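Local atomic coordinates of TT1696 protein (Thermus thermophilus, PDB entry 1UFB), a protein that is of unknown function but belongs to the helical HEPN family and may bind DNA. Residues 54-59 against 84-89. Residues are numbered along the deposited sequence; the frame is centred on the assembly and turned at random.
Sequences WGHSIL and KYYIPT
His56 and Tyr86 are the two residues that meet here, their CA atoms, 7.0 Å apart, marking the closest CA approach of the two segments. Residues 54-59 run as an irregular loop into helix 58-63, whereas 84-89 leave helix 73-83 in a loop whose last four residues have helical backbone angles. Both CB atoms point across the gap. With CG anti to the backbone N (chi1 175°), Tyr86 reaches toward 54-59, and His56, its CG anti to the carbonyl carbon, lays its ring on the phenol in an offset stack, centroids 3.8 Å apart and planes only 3° from parallel. The imidazole covers the outer half of the phenol, CD2 lying 3.4 Å from Tyr86 CZ, while His56 CB sits over the same face in a CH-pi contact, 3.8 Å from the ring centroid. Flat, partly polar rings suit this partly exposed place: ND1 of His56 bonds to Glu39 of helix 27-48, which limits rotation of the imidazole, and Tyr86 also makes a cation-pi contact with Arg90. Ser57, the N-cap of helix 58-63, bonds to Asp60 N and to Asp83, whose carboxylate also takes the N-H groups of Ile58 and Leu59. His56 packs on Tyr91 and Tyr86 on Tyr86 of the second subunit. The aromatic stack thus lies at the subunit interface, joining the loops before helix 58-63 and after helix 73-83 of the helical HEPN domain.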
loop_
_atom_site.group_PDB
_atom_site.type_symbol
_atom_site.label_atom_id
_atom_site.label_comp_id
_atom_site.label_asym_id
_atom_site.label_seq_id
_atom_site.Cartn_x
_atom_site.Cartn_y
_atom_site.Cartn_z
ATOM N N TRP A 54 3.708 10.586 12.479
ATOM C CA TRP A 54 2.767 9.498 12.193
ATOM C C TRP A 54 1.820 9.871 11.104
ATOM O O TRP A 54 1.720 11.027 10.709
ATOM C CB TRP A 54 1.884 9.252 13.418
ATOM C CG TRP A 54 2.628 8.932 14.628
ATOM C CD1 TRP A 54 3.025 9.811 15.592
ATOM C CD2 TRP A 54 3.218 7.677 14.946
ATOM N NE1 TRP A 54 3.846 9.181 16.493
ATOM C CE2 TRP A 54 3.985 7.867 16.125
ATOM C CE3 TRP A 54 3.183 6.400 14.343
ATOM C CZ2 TRP A 54 4.708 6.839 16.724
ATOM C CZ3 TRP A 54 3.891 5.385 14.919
ATOM C CH2 TRP A 54 4.657 5.605 16.118
ATOM N N GLY A 55 1.041 8.870 10.726
ATOM C CA GLY A 55 -0.021 9.089 9.778
ATOM C C GLY A 55 0.351 9.055 8.305
ATOM O O GLY A 55 1.472 8.742 7.906
ATOM N N HIS A 56 -0.617 9.421 7.491
ATOM C CA HIS A 56 -0.428 9.371 6.041
ATOM C C HIS A 56 -0.596 10.685 5.327
ATOM O O HIS A 56 -0.480 10.726 4.128
ATOM C CB HIS A 56 -1.403 8.297 5.488
ATOM C CG HIS A 56 -1.242 6.996 6.197
ATOM N ND1 HIS A 56 -0.074 6.258 6.092
ATOM C CD2 HIS A 56 -2.020 6.366 7.125
ATOM C CE1 HIS A 56 -0.134 5.230 6.918
ATOM N NE2 HIS A 56 -1.299 5.273 7.560
ATOM N N SER A 57 -0.743 11.770 6.090
ATOM C CA SER A 57 -0.919 13.095 5.502
ATOM C C SER A 57 0.420 13.784 5.263
ATOM O O SER A 57 1.064 14.225 6.228
ATOM C CB SER A 57 -1.731 13.987 6.451
ATOM O OG SER A 57 -1.627 15.358 6.000
ATOM N N ILE A 58 0.856 13.896 4.014
ATOM C CA ILE A 58 2.097 14.585 3.881
ATOM C C ILE A 58 1.924 16.122 4.214
ATOM O O ILE A 58 2.885 16.836 4.605
ATOM C CB ILE A 58 2.806 14.236 2.522
ATOM C CG1 ILE A 58 2.609 15.291 1.579
ATOM C CG2 ILE A 58 2.510 12.742 1.980
ATOM C CD1 ILE A 58 3.908 15.540 1.142
ATOM N N LEU A 59 0.685 16.605 4.166
ATOM C CA LEU A 59 0.409 17.994 4.628
ATOM C C LEU A 59 0.770 18.108 6.118
ATOM O O LEU A 59 1.421 19.091 6.536
ATOM C CB LEU A 59 -1.074 18.358 4.484
ATOM C CG LEU A 59 -1.563 19.026 3.196
ATOM C CD1 LEU A 59 -3.045 19.476 3.381
ATOM C CD2 LEU A 59 -0.674 20.324 2.941
ATOM N N LYS A 84 -4.354 12.551 -1.615
ATOM C CA LYS A 84 -5.510 11.868 -2.185
ATOM C C LYS A 84 -5.140 10.509 -2.752
ATOM O O LYS A 84 -6.009 9.819 -3.289
ATOM C CB LYS A 84 -6.080 12.662 -3.339
ATOM C CG LYS A 84 -6.410 14.081 -2.941
ATOM C CD LYS A 84 -7.396 14.113 -1.772
ATOM C CE LYS A 84 -8.259 15.364 -1.923
ATOM N NZ LYS A 84 -8.156 15.849 -3.353
ATOM N N TYR A 85 -3.870 10.109 -2.664
ATOM C CA TYR A 85 -3.476 8.796 -3.231
ATOM C C TYR A 85 -3.268 7.694 -2.186
ATOM O O TYR A 85 -2.918 6.571 -2.571
ATOM C CB TYR A 85 -2.200 8.926 -4.079
ATOM C CG TYR A 85 -2.378 9.875 -5.283
ATOM C CD1 TYR A 85 -1.295 10.616 -5.791
ATOM C CD2 TYR A 85 -3.611 9.987 -5.915
ATOM C CE1 TYR A 85 -1.433 11.467 -6.928
ATOM C CE2 TYR A 85 -3.763 10.829 -7.069
ATOM C CZ TYR A 85 -2.658 11.555 -7.553
ATOM O OH TYR A 85 -2.726 12.344 -8.696
ATOM N N TYR A 86 -3.409 8.014 -0.891
ATOM C CA TYR A 86 -3.204 6.978 0.105
ATOM C C TYR A 86 -4.360 5.933 0.100
ATOM O O TYR A 86 -4.139 4.728 -0.002
ATOM C CB TYR A 86 -2.997 7.610 1.497
ATOM C CG TYR A 86 -2.899 6.570 2.583
ATOM C CD1 TYR A 86 -1.806 5.677 2.643
ATOM C CD2 TYR A 86 -3.995 6.377 3.472
ATOM C CE1 TYR A 86 -1.822 4.569 3.603
ATOM C CE2 TYR A 86 -4.028 5.331 4.362
ATOM C CZ TYR A 86 -2.956 4.440 4.436
ATOM O OH TYR A 86 -3.063 3.490 5.404
ATOM N N ILE A 87 -5.596 6.399 0.157
ATOM C CA ILE A 87 -6.714 5.486 0.170
ATOM C C ILE A 87 -7.453 5.251 -1.187
ATOM O O ILE A 87 -7.647 4.100 -1.582
ATOM C CB ILE A 87 -7.759 5.895 1.334
ATOM C CG1 ILE A 87 -7.313 5.199 2.657
ATOM C CG2 ILE A 87 -9.223 5.370 1.000
ATOM C CD1 ILE A 87 -7.908 5.784 4.026
ATOM N N PRO A 88 -7.816 6.325 -1.929
ATOM C CA PRO A 88 -8.542 6.192 -3.213
ATOM C C PRO A 88 -7.908 5.364 -4.298
ATOM O O PRO A 88 -8.590 4.828 -5.156
ATOM C CB PRO A 88 -8.804 7.669 -3.641
ATOM C CG PRO A 88 -8.951 8.388 -2.223
ATOM C CD PRO A 88 -7.699 7.745 -1.531
ATOM N N THR A 89 -6.603 5.222 -4.265
ATOM C CA THR A 89 -5.938 4.405 -5.266
ATOM C C THR A 89 -6.173 2.913 -5.083
ATOM O O THR A 89 -5.913 2.138 -5.969
ATOM C CB THR A 89 -4.438 4.647 -5.202
ATOM O OG1 THR A 89 -4.001 4.595 -3.810
ATOM C CG2 THR A 89 -4.121 6.046 -5.752
#